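Local coordinates for protein putative angiotensinogen (Lampetra fluviatilis, PDB 5INW) that binds heparin, which promotes its inhibition of thrombin, and belongs to the serpin family of protease inhibitors, at residues P102-P110 against F352-L360; F168-K179 against T238-K249. The protein carries 1 engineered substitution. All blocks are in the same frame, centred on the assembly; numbering follows the deposited sequence.

Interaction 1 (P102-P110 against F352-L360)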
loop_
_atom_site.group_PDB
_atom_site.type_symbol
_atom_site.label_atom_id
_atom_site.label_comp_id
_atom_site.label_asym_id
_atom_site.label_seq_id
_atom_site.Cartn_x
_atom_site.Cartn_y
_atom_site.Cartn_z
ATOM N N PRO A 102 15.075 -12.277 7.051
ATOM C CA PRO A 102 15.667 -10.924 6.947
ATOM C C PRO A 102 16.319 -10.627 5.593
ATOM O O PRO A 102 16.811 -9.523 5.426
ATOM C CB PRO A 102 16.693 -10.912 8.056
ATOM C CG PRO A 102 17.163 -12.335 8.083
ATOM C CD PRO A 102 15.993 -13.211 7.728
ATOM N N ALA A 103 16.271 -11.576 4.640
ATOM C CA ALA A 103 16.541 -11.309 3.204
ATOM C C ALA A 103 15.305 -10.963 2.360
ATOM O O ALA A 103 15.470 -10.661 1.173
ATOM C CB ALA A 103 17.216 -12.509 2.565
ATOM N N ASP A 104 14.103 -11.004 2.951
ATOM C CA ASP A 104 12.827 -10.731 2.241
ATOM C C ASP A 104 12.533 -9.231 2.065
ATOM O O ASP A 104 12.792 -8.416 2.957
ATOM C CB ASP A 104 11.597 -11.394 2.931
ATOM C CG ASP A 104 11.661 -12.913 2.937
ATOM O OD1 ASP A 104 12.342 -13.485 2.074
ATOM O OD2 ASP A 104 11.075 -13.559 3.834
ATOM N N ASN A 105 11.926 -8.908 0.913
ATOM C CA ASN A 105 11.302 -7.589 0.636
ATOM C C ASN A 105 9.836 -7.515 1.126
ATOM O O ASN A 105 9.084 -8.480 1.045
ATOM C CB ASN A 105 11.367 -7.289 -0.851
ATOM C CG ASN A 105 12.807 -7.251 -1.367
ATOM O OD1 ASN A 105 13.692 -6.837 -0.642
ATOM N ND2 ASN A 105 13.034 -7.670 -2.609
ATOM N N ILE A 106 9.508 -6.396 1.758
ATOM C CA ILE A 106 8.189 -6.117 2.255
ATOM C C ILE A 106 7.688 -4.867 1.524
ATOM O O ILE A 106 8.397 -3.826 1.473
ATOM C CB ILE A 106 8.201 -5.881 3.783
ATOM C CG1 ILE A 106 8.543 -7.150 4.511
ATOM C CG2 ILE A 106 6.820 -5.418 4.297
ATOM C CD1 ILE A 106 8.787 -6.917 5.988
ATOM N N PHE A 107 6.482 -4.947 0.968
ATOM C CA PHE A 107 5.903 -3.823 0.210
ATOM C C PHE A 107 4.408 -3.934 0.010
ATOM O O PHE A 107 3.913 -4.907 -0.520
ATOM C CB PHE A 107 6.567 -3.671 -1.142
ATOM C CG PHE A 107 6.422 -2.300 -1.685
ATOM C CD1 PHE A 107 6.968 -1.231 -1.014
ATOM C CD2 PHE A 107 5.725 -2.056 -2.869
ATOM C CE1 PHE A 107 6.841 0.053 -1.508
ATOM C CE2 PHE A 107 5.558 -0.773 -3.342
ATOM C CZ PHE A 107 6.124 0.285 -2.666
ATOM N N PHE A 108 3.693 -2.925 0.450
ATOM C CA PHE A 108 2.249 -2.922 0.385
ATOM C C PHE A 108 1.680 -1.510 0.520
ATOM O O PHE A 108 2.354 -0.643 1.040
ATOM C CB PHE A 108 1.672 -3.888 1.441
ATOM C CG PHE A 108 1.982 -3.543 2.884
ATOM C CD1 PHE A 108 1.071 -2.769 3.657
ATOM C CD2 PHE A 108 3.117 -4.027 3.512
ATOM C CE1 PHE A 108 1.317 -2.459 4.993
ATOM C CE2 PHE A 108 3.368 -3.716 4.854
ATOM C CZ PHE A 108 2.455 -2.948 5.594
ATOM N N SER A 109 0.466 -1.269 0.034
ATOM C CA SER A 109 -0.217 0.023 0.187
ATOM C C SER A 109 -1.342 -0.056 1.211
ATOM O O SER A 109 -2.317 -0.764 1.000
ATOM C CB SER A 109 -0.833 0.465 -1.144
ATOM O OG SER A 109 -1.734 1.563 -0.915
ATOM N N PRO A 110 -1.231 0.681 2.311
ATOM C CA PRO A 110 -2.355 0.719 3.269
ATOM C C PRO A 110 -3.629 1.267 2.705
ATOM O O PRO A 110 -4.675 0.736 3.043
ATOM C CB PRO A 110 -1.850 1.619 4.407
ATOM C CG PRO A 110 -0.368 1.564 4.330
ATOM C CD PRO A 110 -0.039 1.351 2.860
ATOM N N PHE A 352 16.331 -0.527 -8.856
ATOM C CA PHE A 352 15.775 -1.860 -8.733
ATOM C C PHE A 352 14.302 -1.857 -9.003
ATOM O O PHE A 352 13.664 -0.811 -8.918
ATOM C CB PHE A 352 15.985 -2.392 -7.322
ATOM C CG PHE A 352 15.359 -1.541 -6.244
ATOM C CD1 PHE A 352 16.033 -0.459 -5.731
ATOM C CD2 PHE A 352 14.099 -1.817 -5.744
ATOM C CE1 PHE A 352 15.456 0.336 -4.743
ATOM C CE2 PHE A 352 13.522 -1.026 -4.758
ATOM C CZ PHE A 352 14.210 0.048 -4.250
ATOM N N LYS A 353 13.789 -3.032 -9.369
ATOM C CA LYS A 353 12.345 -3.298 -9.456
ATOM C C LYS A 353 12.099 -4.561 -8.632
ATOM O O LYS A 353 12.637 -5.621 -8.951
ATOM C CB LYS A 353 11.898 -3.491 -10.902
ATOM C CG LYS A 353 10.396 -3.373 -11.094
ATOM C CD LYS A 353 10.024 -3.471 -12.566
ATOM C CE LYS A 353 8.627 -2.920 -12.833
ATOM N NZ LYS A 353 8.105 -3.456 -14.135
ATOM N N ILE A 354 11.338 -4.426 -7.555
ATOM C CA ILE A 354 10.912 -5.570 -6.754
ATOM C C ILE A 354 9.393 -5.685 -6.699
ATOM O O ILE A 354 8.712 -4.670 -6.754
ATOM C CB ILE A 354 11.448 -5.503 -5.315
ATOM C CG1 ILE A 354 10.888 -4.315 -4.516
ATOM C CG2 ILE A 354 12.964 -5.485 -5.313
ATOM C CD1 ILE A 354 10.780 -4.603 -3.037
ATOM N N SER A 355 8.863 -6.899 -6.621
ATOM C CA SER A 355 7.414 -7.099 -6.447
ATOM C C SER A 355 7.138 -8.153 -5.431
ATOM O O SER A 355 7.893 -9.082 -5.316
ATOM C CB SER A 355 6.727 -7.450 -7.755
ATOM O OG SER A 355 7.372 -8.499 -8.415
ATOM N N VAL A 356 6.056 -7.996 -4.674
ATOM C CA VAL A 356 5.747 -8.821 -3.485
ATOM C C VAL A 356 4.285 -9.230 -3.568
ATOM O O VAL A 356 3.473 -8.454 -4.040
ATOM C CB VAL A 356 5.949 -7.973 -2.219
ATOM C CG1 VAL A 356 5.641 -8.779 -0.962
ATOM C CG2 VAL A 356 7.360 -7.355 -2.194
ATOM N N SER A 357 3.934 -10.425 -3.115
ATOM C CA SER A 357 2.517 -10.843 -3.055
ATOM C C SER A 357 2.180 -11.265 -1.665
ATOM O O SER A 357 3.000 -11.816 -0.969
ATOM C CB SER A 357 2.237 -12.003 -3.987
ATOM O OG SER A 357 2.500 -11.624 -5.300
ATOM N N TYR A 358 0.928 -11.091 -1.282
ATOM C CA TYR A 358 0.465 -11.574 -0.007
ATOM C C TYR A 358 -0.896 -12.206 -0.123
ATOM O O TYR A 358 -1.661 -11.934 -1.047
ATOM C CB TYR A 358 0.404 -10.452 1.004
ATOM C CG TYR A 358 1.689 -9.654 1.245
ATOM C CD1 TYR A 358 2.616 -10.061 2.183
ATOM C CD2 TYR A 358 1.905 -8.453 0.583
ATOM C CE1 TYR A 358 3.735 -9.323 2.448
ATOM C CE2 TYR A 358 3.020 -7.695 0.834
ATOM C CZ TYR A 358 3.943 -8.135 1.768
ATOM O OH TYR A 358 5.077 -7.390 2.010
ATOM N N ASP A 359 -1.150 -13.136 0.798
ATOM C CA ASP A 359 -2.490 -13.593 1.147
ATOM C C ASP A 359 -2.645 -13.030 2.575
ATOM O O ASP A 359 -1.827 -13.295 3.434
ATOM C CB ASP A 359 -2.539 -15.112 1.066
ATOM C CG ASP A 359 -3.851 -15.687 1.550
ATOM O OD1 ASP A 359 -4.201 -15.507 2.732
ATOM O OD2 ASP A 359 -4.524 -16.364 0.748
ATOM N N LEU A 360 -3.638 -12.196 2.803
ATOM C CA LEU A 360 -3.653 -11.398 4.016
ATOM C C LEU A 360 -4.545 -11.981 5.111
ATOM O O LEU A 360 -4.690 -11.374 6.179
ATOM C CB LEU A 360 -4.149 -9.991 3.690
ATOM C CG LEU A 360 -3.338 -9.163 2.713
ATOM C CD1 LEU A 360 -4.017 -7.817 2.473
ATOM C CD2 LEU A 360 -1.954 -8.969 3.265
#
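Tyr358 turns its CG beside the backbone N and anti to the carbonyl carbon (chi1 -56°), and this carries the phenol up to strand 106-108, where the hydroxyl meets the backbone of Phe107. The amide N of Phe107 donates to Tyr358 OH over 3.0 Å, with 158° at the hydrogen. Phe107 O lies at the edge of the same phenol, in the ring plane beside CE2, and is hydrogen-bonded to Ser397 OG on the neighbouring strand 389-401. Ile106 lays CG2 against Tyr358 OH at 3.5 Å, its side chain crossing the phenol at about a right angle. Phe108 crosses in a similar way, with its CB 4.1 Å from Tyr358 CE2. The same CG2 of Ile106 lies in the plane of the Phe108 ring, at its edge.

This is the place where the two sheets of the serpin fold meet: strand 106-108 passes over strand 352-359 of the large sheet at 74°, so a few side chains of the large-sheet strand bear on it instead of a ladder of backbone bonds. Val356 is the middle support. Its CG2 reaches Phe107 CB at 3.9 Å and comes just as near to the carbonyl O of Asn105. Farther along, Ile354 has its CG1 between the backbone N and the carbonyl carbon, which brings CD1 up against Asn105 CB at 3.5 Å, while its CG2 lies against Asn105 ND2. The amide of Asn105 is held from beyond both strands: on the separate C-terminal peptide chain, Ala31 N donates to its OD1 and Asp32 O accepts from its ND2. Phe107 sends its ring to that chain too, nearly parallel to the ring of Phe26.

Interaction 2 (F168-K179 against T238-K249)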
loop_
_atom_site.group_PDB
_atom_site.type_symbol
_atom_site.label_atom_id
_atom_site.label_comp_id
_atom_site.label_asym_id
_atom_site.label_seq_id
_atom_site.Cartn_x
_atom_site.Cartn_y
_atom_site.Cartn_z
ATOM N N PHE A 168 4.122 14.147 -11.488
ATOM C CA PHE A 168 3.435 13.436 -10.361
ATOM C C PHE A 168 2.121 12.821 -10.803
ATOM O O PHE A 168 1.370 13.476 -11.520
ATOM C CB PHE A 168 3.137 14.404 -9.225
ATOM C CG PHE A 168 2.446 13.776 -8.070
ATOM C CD1 PHE A 168 3.153 13.057 -7.130
ATOM C CD2 PHE A 168 1.076 13.899 -7.896
ATOM C CE1 PHE A 168 2.498 12.474 -6.037
ATOM C CE2 PHE A 168 0.414 13.304 -6.819
ATOM C CZ PHE A 168 1.125 12.592 -5.908
ATOM N N GLU A 169 1.840 11.579 -10.417
ATOM C CA GLU A 169 0.532 10.969 -10.647
ATOM C C GLU A 169 0.258 10.046 -9.527
ATOM O O GLU A 169 1.086 9.142 -9.252
ATOM C CB GLU A 169 0.480 10.146 -11.961
ATOM C CG GLU A 169 -0.896 9.502 -12.252
ATOM C CD GLU A 169 -1.043 8.762 -13.594
ATOM O OE1 GLU A 169 -2.089 8.070 -13.766
ATOM O OE2 GLU A 169 -0.155 8.842 -14.499
ATOM N N LEU A 170 -0.891 10.244 -8.885
ATOM C CA LEU A 170 -1.462 9.262 -7.966
ATOM C C LEU A 170 -2.907 9.029 -8.335
ATOM O O LEU A 170 -3.697 9.960 -8.351
ATOM C CB LEU A 170 -1.314 9.708 -6.512
ATOM C CG LEU A 170 -1.765 8.590 -5.544
ATOM C CD1 LEU A 170 -0.874 7.372 -5.506
ATOM C CD2 LEU A 170 -1.950 9.096 -4.130
ATOM N N MET A 171 -3.260 7.788 -8.622
ATOM C CA MET A 171 -4.557 7.438 -9.181
ATOM C C MET A 171 -5.000 6.198 -8.411
ATOM O O MET A 171 -4.199 5.317 -8.145
ATOM C CB MET A 171 -4.364 7.160 -10.691
ATOM C CG MET A 171 -5.542 6.616 -11.515
ATOM S SD MET A 171 -5.584 4.802 -11.376
ATOM C CE MET A 171 -4.835 4.226 -12.902
ATOM N N GLY A 172 -6.282 6.140 -8.082
ATOM C CA GLY A 172 -6.882 5.050 -7.350
ATOM C C GLY A 172 -8.265 4.728 -7.889
ATOM O O GLY A 172 -9.063 5.635 -8.179
ATOM N N LYS A 173 -8.571 3.442 -8.010
ATOM C CA LYS A 173 -9.809 2.998 -8.602
ATOM C C LYS A 173 -10.307 1.826 -7.796
ATOM O O LYS A 173 -9.590 0.869 -7.605
ATOM C CB LYS A 173 -9.541 2.620 -10.070
ATOM C CG LYS A 173 -10.768 2.492 -10.949
ATOM C CD LYS A 173 -11.361 3.828 -11.398
ATOM C CE LYS A 173 -12.872 3.703 -11.696
ATOM N NZ LYS A 173 -13.748 3.696 -10.470
ATOM N N ASN A 174 -11.537 1.911 -7.319
ATOM C CA ASN A 174 -12.280 0.749 -6.855
ATOM C C ASN A 174 -13.229 0.209 -7.914
ATOM O O ASN A 174 -13.862 0.955 -8.646
ATOM C CB ASN A 174 -13.125 1.098 -5.673
ATOM C CG ASN A 174 -12.326 1.705 -4.578
ATOM O OD1 ASN A 174 -11.419 1.074 -3.989
ATOM N ND2 ASN A 174 -12.671 2.933 -4.254
ATOM N N VAL A 175 -13.340 -1.110 -7.964
ATOM C CA VAL A 175 -14.259 -1.793 -8.873
ATOM C C VAL A 175 -14.882 -2.936 -8.136
ATOM O O VAL A 175 -14.190 -3.597 -7.357
ATOM C CB VAL A 175 -13.552 -2.311 -10.134
ATOM C CG1 VAL A 175 -14.565 -2.927 -11.083
ATOM C CG2 VAL A 175 -12.869 -1.151 -10.861
ATOM N N VAL A 176 -16.191 -3.110 -8.308
ATOM C CA VAL A 176 -16.914 -4.159 -7.647
ATOM C C VAL A 176 -17.696 -4.967 -8.660
ATOM O O VAL A 176 -18.632 -4.480 -9.342
ATOM C CB VAL A 176 -17.858 -3.608 -6.556
ATOM C CG1 VAL A 176 -18.687 -4.730 -5.937
ATOM C CG2 VAL A 176 -17.065 -2.854 -5.462
ATOM N N PHE A 177 -17.342 -6.234 -8.749
ATOM C CA PHE A 177 -18.079 -7.164 -9.599
ATOM C C PHE A 177 -19.063 -7.967 -8.753
ATOM O O PHE A 177 -18.743 -8.370 -7.638
ATOM C CB PHE A 177 -17.093 -8.095 -10.316
ATOM C CG PHE A 177 -16.088 -7.384 -11.143
ATOM C CD1 PHE A 177 -16.443 -6.864 -12.380
ATOM C CD2 PHE A 177 -14.762 -7.215 -10.668
ATOM C CE1 PHE A 177 -15.517 -6.219 -13.179
ATOM C CE2 PHE A 177 -13.805 -6.550 -11.474
ATOM C CZ PHE A 177 -14.199 -6.036 -12.737
ATOM N N SER A 178 -20.215 -8.270 -9.318
ATOM C CA SER A 178 -21.255 -9.022 -8.615
ATOM C C SER A 178 -21.828 -10.148 -9.483
ATOM O O SER A 178 -21.951 -10.007 -10.710
ATOM C CB SER A 178 -22.348 -8.039 -8.162
ATOM O OG SER A 178 -23.516 -8.705 -7.747
ATOM N N LYS A 179 -22.217 -11.249 -8.824
ATOM C CA LYS A 179 -22.918 -12.387 -9.517
ATOM C C LYS A 179 -24.161 -11.926 -10.259
ATOM O O LYS A 179 -24.935 -11.105 -9.755
ATOM C CB LYS A 179 -23.314 -13.485 -8.553
ATOM C CG LYS A 179 -23.615 -14.823 -9.181
ATOM C CD LYS A 179 -24.013 -15.825 -8.098
ATOM C CE LYS A 179 -23.716 -17.271 -8.473
ATOM N NZ LYS A 179 -24.662 -17.815 -9.486
ATOM N N THR A 238 -18.488 -18.003 -6.560
ATOM C CA THR A 238 -18.203 -16.637 -6.278
ATOM C C THR A 238 -19.409 -15.799 -6.549
ATOM O O THR A 238 -20.071 -15.894 -7.617
ATOM C CB THR A 238 -17.024 -16.126 -7.102
ATOM O OG1 THR A 238 -15.882 -16.887 -6.717
ATOM C CG2 THR A 238 -16.746 -14.634 -6.819
ATOM N N SER A 239 -19.630 -14.937 -5.577
ATOM C CA SER A 239 -20.765 -14.073 -5.539
ATOM C C SER A 239 -20.412 -12.596 -5.683
ATOM O O SER A 239 -21.177 -11.867 -6.321
ATOM C CB SER A 239 -21.545 -14.348 -4.263
ATOM O OG SER A 239 -22.496 -15.368 -4.539
ATOM N N LEU A 240 -19.272 -12.160 -5.142
ATOM C CA LEU A 240 -18.701 -10.853 -5.511
ATOM C C LEU A 240 -17.192 -10.874 -5.482
ATOM O O LEU A 240 -16.600 -11.710 -4.801
ATOM C CB LEU A 240 -19.113 -9.752 -4.553
ATOM C CG LEU A 240 -20.548 -9.283 -4.568
ATOM C CD1 LEU A 240 -21.336 -10.091 -3.529
ATOM C CD2 LEU A 240 -20.602 -7.771 -4.305
ATOM N N VAL A 241 -16.601 -9.912 -6.197
ATOM C CA VAL A 241 -15.173 -9.640 -6.163
ATOM C C VAL A 241 -14.985 -8.142 -6.061
ATOM O O VAL A 241 -15.485 -7.439 -6.906
ATOM C CB VAL A 241 -14.489 -10.140 -7.440
ATOM C CG1 VAL A 241 -12.994 -9.849 -7.393
ATOM C CG2 VAL A 241 -14.704 -11.619 -7.544
ATOM N N ILE A 242 -14.243 -7.669 -5.068
ATOM C CA ILE A 242 -13.985 -6.246 -4.844
ATOM C C ILE A 242 -12.543 -6.017 -5.184
ATOM O O ILE A 242 -11.732 -6.811 -4.851
ATOM C CB ILE A 242 -14.179 -5.885 -3.353
ATOM C CG1 ILE A 242 -15.670 -5.986 -2.993
ATOM C CG2 ILE A 242 -13.684 -4.490 -3.008
ATOM C CD1 ILE A 242 -15.927 -6.134 -1.510
ATOM N N VAL A 243 -12.249 -4.909 -5.842
ATOM C CA VAL A 243 -10.893 -4.617 -6.340
ATOM C C VAL A 243 -10.552 -3.180 -6.036
ATOM O O VAL A 243 -11.320 -2.271 -6.329
ATOM C CB VAL A 243 -10.828 -4.788 -7.874
ATOM C CG1 VAL A 243 -9.571 -4.168 -8.442
ATOM C CG2 VAL A 243 -10.972 -6.252 -8.236
ATOM N N ASN A 244 -9.417 -2.975 -5.412
ATOM C CA ASN A 244 -8.784 -1.665 -5.424
ATOM C C ASN A 244 -7.466 -1.825 -6.159
ATOM O O ASN A 244 -6.715 -2.776 -5.937
ATOM C CB ASN A 244 -8.466 -1.122 -4.021
ATOM C CG ASN A 244 -7.749 0.178 -4.097
ATOM O OD1 ASN A 244 -6.528 0.228 -4.239
ATOM N ND2 ASN A 244 -8.514 1.248 -4.177
ATOM N N VAL A 245 -7.195 -0.850 -6.993
ATOM C CA VAL A 245 -5.852 -0.608 -7.472
ATOM C C VAL A 245 -5.440 0.829 -7.174
ATOM O O VAL A 245 -6.261 1.728 -7.177
ATOM C CB VAL A 245 -5.715 -0.851 -8.977
ATOM C CG1 VAL A 245 -6.260 -2.208 -9.284
ATOM C CG2 VAL A 245 -6.457 0.208 -9.769
ATOM N N ILE A 246 -4.135 1.022 -7.092
ATOM C CA ILE A 246 -3.544 2.309 -6.835
ATOM C C ILE A 246 -2.205 2.349 -7.531
ATOM O O ILE A 246 -1.418 1.396 -7.463
ATOM C CB ILE A 246 -3.492 2.495 -5.344
ATOM C CG1 ILE A 246 -2.803 3.751 -4.937
ATOM C CG2 ILE A 246 -2.795 1.325 -4.679
ATOM C CD1 ILE A 246 -3.141 3.992 -3.476
ATOM N N TYR A 247 -1.984 3.449 -8.234
ATOM C CA TYR A 247 -0.826 3.664 -9.062
ATOM C C TYR A 247 -0.227 5.002 -8.714
ATOM O O TYR A 247 -0.953 5.998 -8.742
ATOM C CB TYR A 247 -1.228 3.705 -10.526
ATOM C CG TYR A 247 -0.087 4.076 -11.449
ATOM C CD1 TYR A 247 0.778 3.121 -11.878
ATOM C CD2 TYR A 247 0.135 5.408 -11.860
ATOM C CE1 TYR A 247 1.824 3.439 -12.712
ATOM C CE2 TYR A 247 1.196 5.756 -12.681
ATOM C CZ TYR A 247 2.047 4.750 -13.112
ATOM O OH TYR A 247 3.136 4.960 -13.956
ATOM N N PHE A 248 1.084 5.015 -8.444
ATOM C CA PHE A 248 1.852 6.225 -8.175
ATOM C C PHE A 248 3.044 6.336 -9.116
ATOM O O PHE A 248 3.778 5.351 -9.301
ATOM C CB PHE A 248 2.359 6.159 -6.732
ATOM C CG PHE A 248 3.506 7.090 -6.422
ATOM C CD1 PHE A 248 3.282 8.447 -6.240
ATOM C CD2 PHE A 248 4.786 6.601 -6.268
ATOM C CE1 PHE A 248 4.318 9.303 -5.957
ATOM C CE2 PHE A 248 5.841 7.455 -5.977
ATOM C CZ PHE A 248 5.601 8.802 -5.800
ATOM N N LYS A 249 3.249 7.510 -9.721
ATOM C CA LYS A 249 4.500 7.754 -10.450
ATOM C C LYS A 249 4.987 9.152 -10.206
ATOM O O LYS A 249 4.398 10.110 -10.692
ATOM C CB LYS A 249 4.385 7.509 -11.941
ATOM C CG LYS A 249 5.723 7.582 -12.676
ATOM C CD LYS A 249 5.520 7.277 -14.147
ATOM C CE LYS A 249 6.765 7.577 -14.938
ATOM N NZ LYS A 249 6.442 7.593 -16.385
#
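Leu170, its CG anti to the backbone N (chi1 -173°), folds CD1 back over the neighbouring strand, into the notch between Phe248 CB, 3.7 Å away, and Ile246 CG1, 4.1 Å away. Strands 168-179 and 238-249 are antiparallel neighbours in the large sheet of the serpin fold, their backbones laced by paired hydrogen bonds from Met171 opposite Tyr247 to Phe177 opposite Val241. Where Ile246 faces its partner the bump has no counterpart, because that partner is Gly172. Farther along this face Val176 offers two knobs: CG1 rests against Leu240 CD2 at 3.9 Å, and CG2 against Ile242 CG1. Helix 110-122 covers the middle of the face.

Polar groups fill the step between Gly172 and Val176. Asn244 ND2 donates to Asn174 OD1 at 2.9 Å in an almost straight bond, 175° at the hydrogen, with the acceptor in the Asn244 amide plane; the donor, however, stands well above the plane of the Asn174 amide. Ser112 OG bonds Asn244 OD1, and Asn174 ND2 reaches Phe196 O. With an alanine in place of Asn244, Asn174 OD1 and Ser112 OG would probably both be left without their mate, and a gap would be likely to open under helix 110-122.

On the reverse face Phe177 makes the large bump. Val175 CG1 covers one face of its ring, toward the rim, and Val243 CG2 meets the ring edge, 4.3 Å from CE2; helix 208-221 closes over the group. Nearer the other end, the extended Glu169 runs across Tyr247 with OE2 3.8 Å from CE2, while Tyr247 OH is bonded to Glu407. Back on the face of Leu170, Phe168 brings CE1 to the edge of the Phe248 ring, in its plane, 3.7 Å from Phe248 CE1.

Overall arrangement
The centres of interaction 1 and interaction 2 are about 19 Å apart. Both reach the large sheet, yet two strands separate 238-249 from 352-360: 389-401 and 405-417, the latter being the cleaved reactive loop inserted as a strand. Along the chain interaction 2 lies inside the loop that interaction 1 closes. They touch directly where Ser109 OG packs on Ile246 CD1 at 3.8 Å. Ser109 also caps helix 110-122 through Ser112 N, and it is Ser112 OG that bonds Asn244. The separate C-terminal peptide chain joins the two again: its Ile25 lies on Pro110, Leu170 and Ile246, and its Phe26 meets Phe107 and Phe248.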